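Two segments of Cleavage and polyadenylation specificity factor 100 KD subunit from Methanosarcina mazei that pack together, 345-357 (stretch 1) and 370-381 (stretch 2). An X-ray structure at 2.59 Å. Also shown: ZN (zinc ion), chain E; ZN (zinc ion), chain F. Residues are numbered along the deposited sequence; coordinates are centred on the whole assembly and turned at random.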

# COMPACT_ATOMS: atom_id res chain seq x y z
N ASP B 345 -15.12 -18.18 -0.05
CA ASP B 345 -16.42 -18.81 0.19
C ASP B 345 -17.05 -17.97 1.30
O ASP B 345 -16.97 -18.32 2.49
CB ASP B 345 -16.29 -20.31 0.58
CG ASP B 345 -16.97 -21.29 -0.46
OD1 ASP B 345 -16.92 -20.99 -1.70
OD2 ASP B 345 -17.53 -22.36 -0.04
N GLY B 346 -17.60 -16.83 0.93
CA GLY B 346 -18.23 -15.95 1.89
C GLY B 346 -17.31 -15.27 2.90
O GLY B 346 -17.72 -14.98 4.01
N LEU B 347 -16.06 -15.00 2.54
CA LEU B 347 -15.18 -14.33 3.46
C LEU B 347 -15.64 -12.89 3.61
O LEU B 347 -15.86 -12.42 4.70
CB LEU B 347 -13.72 -14.43 3.00
CG LEU B 347 -13.06 -15.80 3.21
CD1 LEU B 347 -11.58 -15.84 2.80
CD2 LEU B 347 -13.18 -16.17 4.65
N HIS B 348 -15.84 -12.21 2.50
CA HIS B 348 -16.17 -10.83 2.52
C HIS B 348 -16.83 -10.44 1.21
O HIS B 348 -16.65 -11.11 0.18
CB HIS B 348 -14.90 -10.02 2.73
CG HIS B 348 -15.14 -8.62 3.21
ND1 HIS B 348 -15.28 -8.30 4.55
CD2 HIS B 348 -15.24 -7.45 2.54
CE1 HIS B 348 -15.48 -7.00 4.67
NE2 HIS B 348 -15.46 -6.46 3.47
N ASN B 349 -17.63 -9.39 1.26
CA ASN B 349 -18.27 -8.89 0.06
C ASN B 349 -18.12 -7.39 0.05
O ASN B 349 -18.52 -6.74 1.02
CB ASN B 349 -19.78 -9.21 0.02
CG ASN B 349 -20.06 -10.66 -0.03
OD1 ASN B 349 -20.33 -11.23 -1.11
ND2 ASN B 349 -20.03 -11.29 1.13
N VAL B 350 -17.58 -6.86 -1.05
CA VAL B 350 -17.34 -5.44 -1.14
C VAL B 350 -17.98 -4.92 -2.42
O VAL B 350 -17.86 -5.55 -3.45
CB VAL B 350 -15.82 -5.07 -1.09
CG1 VAL B 350 -15.04 -5.97 -1.94
CG2 VAL B 350 -15.59 -3.66 -1.58
N VAL B 351 -18.65 -3.78 -2.33
CA VAL B 351 -19.23 -3.12 -3.49
C VAL B 351 -18.55 -1.82 -3.84
O VAL B 351 -18.38 -0.95 -3.01
CB VAL B 351 -20.70 -2.84 -3.25
CG1 VAL B 351 -21.19 -1.92 -4.29
CG2 VAL B 351 -21.50 -4.17 -3.26
N PHE B 352 -18.12 -1.70 -5.08
CA PHE B 352 -17.62 -0.45 -5.57
C PHE B 352 -18.73 0.09 -6.38
O PHE B 352 -19.14 -0.57 -7.29
CB PHE B 352 -16.45 -0.67 -6.50
CG PHE B 352 -15.16 -0.92 -5.79
CD1 PHE B 352 -14.89 -2.16 -5.23
CD2 PHE B 352 -14.19 0.08 -5.71
CE1 PHE B 352 -13.68 -2.40 -4.57
CE2 PHE B 352 -12.99 -0.15 -5.05
CZ PHE B 352 -12.74 -1.41 -4.47
N THR B 353 -19.21 1.29 -6.10
CA THR B 353 -20.40 1.79 -6.78
C THR B 353 -20.07 2.34 -8.13
O THR B 353 -20.92 2.34 -9.00
CB THR B 353 -21.12 2.93 -6.00
OG1 THR B 353 -20.22 4.02 -5.86
CG2 THR B 353 -21.58 2.49 -4.61
N GLY B 354 -18.85 2.80 -8.34
CA GLY B 354 -18.55 3.65 -9.52
C GLY B 354 -19.44 4.89 -9.37
O GLY B 354 -19.83 5.24 -8.24
N ASP B 355 -19.74 5.54 -10.49
CA ASP B 355 -20.65 6.66 -10.53
C ASP B 355 -22.06 6.05 -10.63
O ASP B 355 -22.26 5.07 -11.35
CB ASP B 355 -20.33 7.56 -11.71
CG ASP B 355 -18.95 8.29 -11.59
OD1 ASP B 355 -18.34 8.11 -10.51
OD2 ASP B 355 -18.51 9.01 -12.56
N TYR B 356 -23.04 6.58 -9.89
CA TYR B 356 -24.36 6.05 -9.91
C TYR B 356 -25.42 7.08 -9.66
O TYR B 356 -25.13 8.14 -9.11
CB TYR B 356 -24.51 4.97 -8.87
CG TYR B 356 -24.39 5.38 -7.44
CD1 TYR B 356 -23.14 5.40 -6.80
CD2 TYR B 356 -25.52 5.65 -6.68
CE1 TYR B 356 -23.04 5.74 -5.46
CE2 TYR B 356 -25.46 5.97 -5.34
CZ TYR B 356 -24.21 6.03 -4.73
OH TYR B 356 -24.13 6.34 -3.39
N LYS B 357 -26.66 6.75 -10.03
CA LYS B 357 -27.81 7.57 -9.72
C LYS B 357 -28.97 6.74 -9.18
O LYS B 357 -29.61 5.99 -9.91
CB LYS B 357 -28.27 8.36 -10.95
CG LYS B 357 -29.36 9.38 -10.63
CD LYS B 357 -29.27 10.64 -11.51
CE LYS B 357 -30.40 11.68 -11.27
NZ LYS B 357 -30.18 12.54 -10.07
N LYS B 370 -29.44 -3.80 -3.65
CA LYS B 370 -29.87 -5.09 -3.04
C LYS B 370 -28.85 -6.12 -3.49
O LYS B 370 -28.56 -6.20 -4.66
CB LYS B 370 -31.22 -5.49 -3.59
CG LYS B 370 -32.13 -6.20 -2.61
N PHE B 371 -28.25 -6.85 -2.57
CA PHE B 371 -27.22 -7.83 -2.95
C PHE B 371 -27.34 -9.00 -2.01
O PHE B 371 -27.88 -8.85 -0.95
CB PHE B 371 -25.78 -7.27 -2.86
CG PHE B 371 -25.61 -5.89 -3.42
CD1 PHE B 371 -25.42 -5.70 -4.75
CD2 PHE B 371 -25.61 -4.78 -2.58
CE1 PHE B 371 -25.23 -4.41 -5.27
CE2 PHE B 371 -25.45 -3.52 -3.07
CZ PHE B 371 -25.25 -3.32 -4.44
N PRO B 372 -26.85 -10.18 -2.38
CA PRO B 372 -27.04 -11.26 -1.41
C PRO B 372 -26.34 -10.96 -0.11
O PRO B 372 -26.93 -11.25 0.93
CB PRO B 372 -26.41 -12.49 -2.10
CG PRO B 372 -26.45 -12.15 -3.56
CD PRO B 372 -26.23 -10.66 -3.62
N ARG B 373 -25.13 -10.35 -0.20
CA ARG B 373 -24.35 -9.89 0.93
C ARG B 373 -23.47 -8.68 0.58
O ARG B 373 -23.05 -8.51 -0.57
CB ARG B 373 -23.52 -11.04 1.49
CG ARG B 373 -24.28 -11.88 2.54
CD ARG B 373 -23.40 -12.86 3.34
NE ARG B 373 -22.05 -12.35 3.65
CZ ARG B 373 -21.03 -13.12 4.06
NH1 ARG B 373 -21.21 -14.43 4.25
NH2 ARG B 373 -19.83 -12.57 4.29
N VAL B 374 -23.24 -7.78 1.54
CA VAL B 374 -22.34 -6.61 1.36
C VAL B 374 -21.77 -6.19 2.69
O VAL B 374 -22.50 -5.69 3.51
CB VAL B 374 -23.03 -5.30 0.96
CG1 VAL B 374 -22.10 -4.49 0.04
CG2 VAL B 374 -24.35 -5.54 0.37
N GLU B 375 -20.50 -6.34 2.92
CA GLU B 375 -19.98 -5.90 4.17
C GLU B 375 -19.38 -4.50 4.03
O GLU B 375 -19.51 -3.71 4.95
CB GLU B 375 -19.01 -6.92 4.74
CG GLU B 375 -19.70 -8.16 5.38
CD GLU B 375 -20.26 -9.20 4.36
OE1 GLU B 375 -19.62 -9.38 3.32
OE2 GLU B 375 -21.31 -9.89 4.60
N THR B 376 -18.78 -4.18 2.88
CA THR B 376 -18.13 -2.89 2.64
C THR B 376 -18.64 -2.24 1.36
O THR B 376 -18.73 -2.91 0.34
CB THR B 376 -16.59 -3.11 2.44
OG1 THR B 376 -16.04 -3.78 3.58
CG2 THR B 376 -15.82 -1.81 2.22
N VAL B 377 -18.96 -0.95 1.41
CA VAL B 377 -19.31 -0.17 0.22
C VAL B 377 -18.31 0.98 0.02
O VAL B 377 -17.98 1.71 0.94
CB VAL B 377 -20.66 0.53 0.39
CG1 VAL B 377 -20.99 1.35 -0.90
CG2 VAL B 377 -21.79 -0.47 0.74
N ILE B 378 -17.80 1.11 -1.19
CA ILE B 378 -16.95 2.21 -1.56
C ILE B 378 -17.80 2.98 -2.54
O ILE B 378 -18.08 2.48 -3.64
CB ILE B 378 -15.65 1.71 -2.22
CG1 ILE B 378 -14.74 1.09 -1.15
CG2 ILE B 378 -14.93 2.88 -2.93
CD1 ILE B 378 -14.24 -0.25 -1.41
N SER B 379 -18.20 4.19 -2.13
CA SER B 379 -19.18 4.99 -2.86
C SER B 379 -18.61 6.26 -3.43
O SER B 379 -17.75 6.88 -2.83
CB SER B 379 -20.32 5.38 -1.92
OG SER B 379 -21.23 6.23 -2.59
N GLU B 380 -19.15 6.70 -4.55
CA GLU B 380 -18.82 8.03 -5.04
C GLU B 380 -19.47 9.05 -4.15
O GLU B 380 -20.37 8.69 -3.41
CB GLU B 380 -19.33 8.29 -6.46
CG GLU B 380 -20.85 8.30 -6.59
CD GLU B 380 -21.31 9.33 -7.56
OE1 GLU B 380 -20.98 10.52 -7.33
OE2 GLU B 380 -22.00 8.96 -8.53
N ALA B 381 -19.02 10.31 -4.25
CA ALA B 381 -19.47 11.40 -3.40
C ALA B 381 -19.57 12.76 -4.14
O ALA B 381 -19.36 13.77 -3.54
CB ALA B 381 -18.56 11.51 -2.16
ZN ZN E . -19.01 9.13 -14.84
ZN ZN F . -16.62 9.91 -12.81

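Two parallel strands, one carrying Val350, Val351 and Phe352, the other running from Thr376 to Glu380, form the spine of this contact, and their backbone ladder is its most regular polar element. Val351 is the pivot: its N donates to Thr376 O at 2.8 Å, and its O accepts from Ile378 N at 2.8 Å, both nearly straight. Below it, Asn349 O takes two donors, Glu375 N at 2.8 Å and Thr376 N at 3.2 Å; above it, Thr353 N reaches Ile378 O at 3.0 Å. In a parallel pair one residue bonds to the two neighbors of its partner, so Val351 faces Val377 yet bonds to Thr376 and Ile378.

Polar side chains extend the ladder at its ends. At the start, Asn349 ND2 donates to Glu375 OE1 at 2.9 Å, while Glu375 also forms a salt bridge within its own stretch, Arg373 NE to Glu375 OE2 at 2.7 Å. Arg373 then uses NH2 to reach Gly346 O at 3.2 Å. The positive phi of Gly346 favors glycine, and an ideal CB there would lie only 3.4 Å from Arg373 NH1. His348 points its CB away, but its ring returns to place NE2 2.7 Å from Thr376 OG1, a hydrogen bond in which either atom could be the donor; Glu375 CB covers one face of the same ring.

At the far end, side chains supply the acceptors: two of them receive backbone NH groups, and one receives a hydroxyl. Glu380 N donates to Thr353 OG1 at 3.2 Å, and that hydroxyl in turn donates to Gly354 O at 2.7 Å, within its own stretch. Glu380 OE2 accepts from Tyr356 N at 2.9 Å, and Tyr356 OH donates to Ser379 OG at 3.0 Å. This clasp adjoins a metal site: Asp355 OD2 binds both zinc ions, at 2.3 Å from ZN of chain E and 2.1 Å from ZN of chain F.

Packing follows the alternation of the strands. Val350, Thr376, Phe352 and Ile378 share one face of the sheet, where Ile378 CD1 sits 3.6 Å from Phe352 CZ, over the ring face, and 3.7 Å from Val350 CG2. One methyl, Ile378 CD1, thus touches both neighbors. Val351 and Val377 occupy the other face. There Val351 CG2 meets Val374 CG1 at 3.4 Å and lies over the Phe371 ring, 4.0 Å from Phe371 CE2. Beta-branched Val350, Val351, Thr376, Val377 and Ile378 suit the extended backbone, and the aromatic Phe352 offers a flat face to Ile378 CD1. The contact buries 891 Å² in all. The pattern is that backbone bonds and apolar side chains hold the middle together, while polar side chains add hydrogen bonds toward both ends.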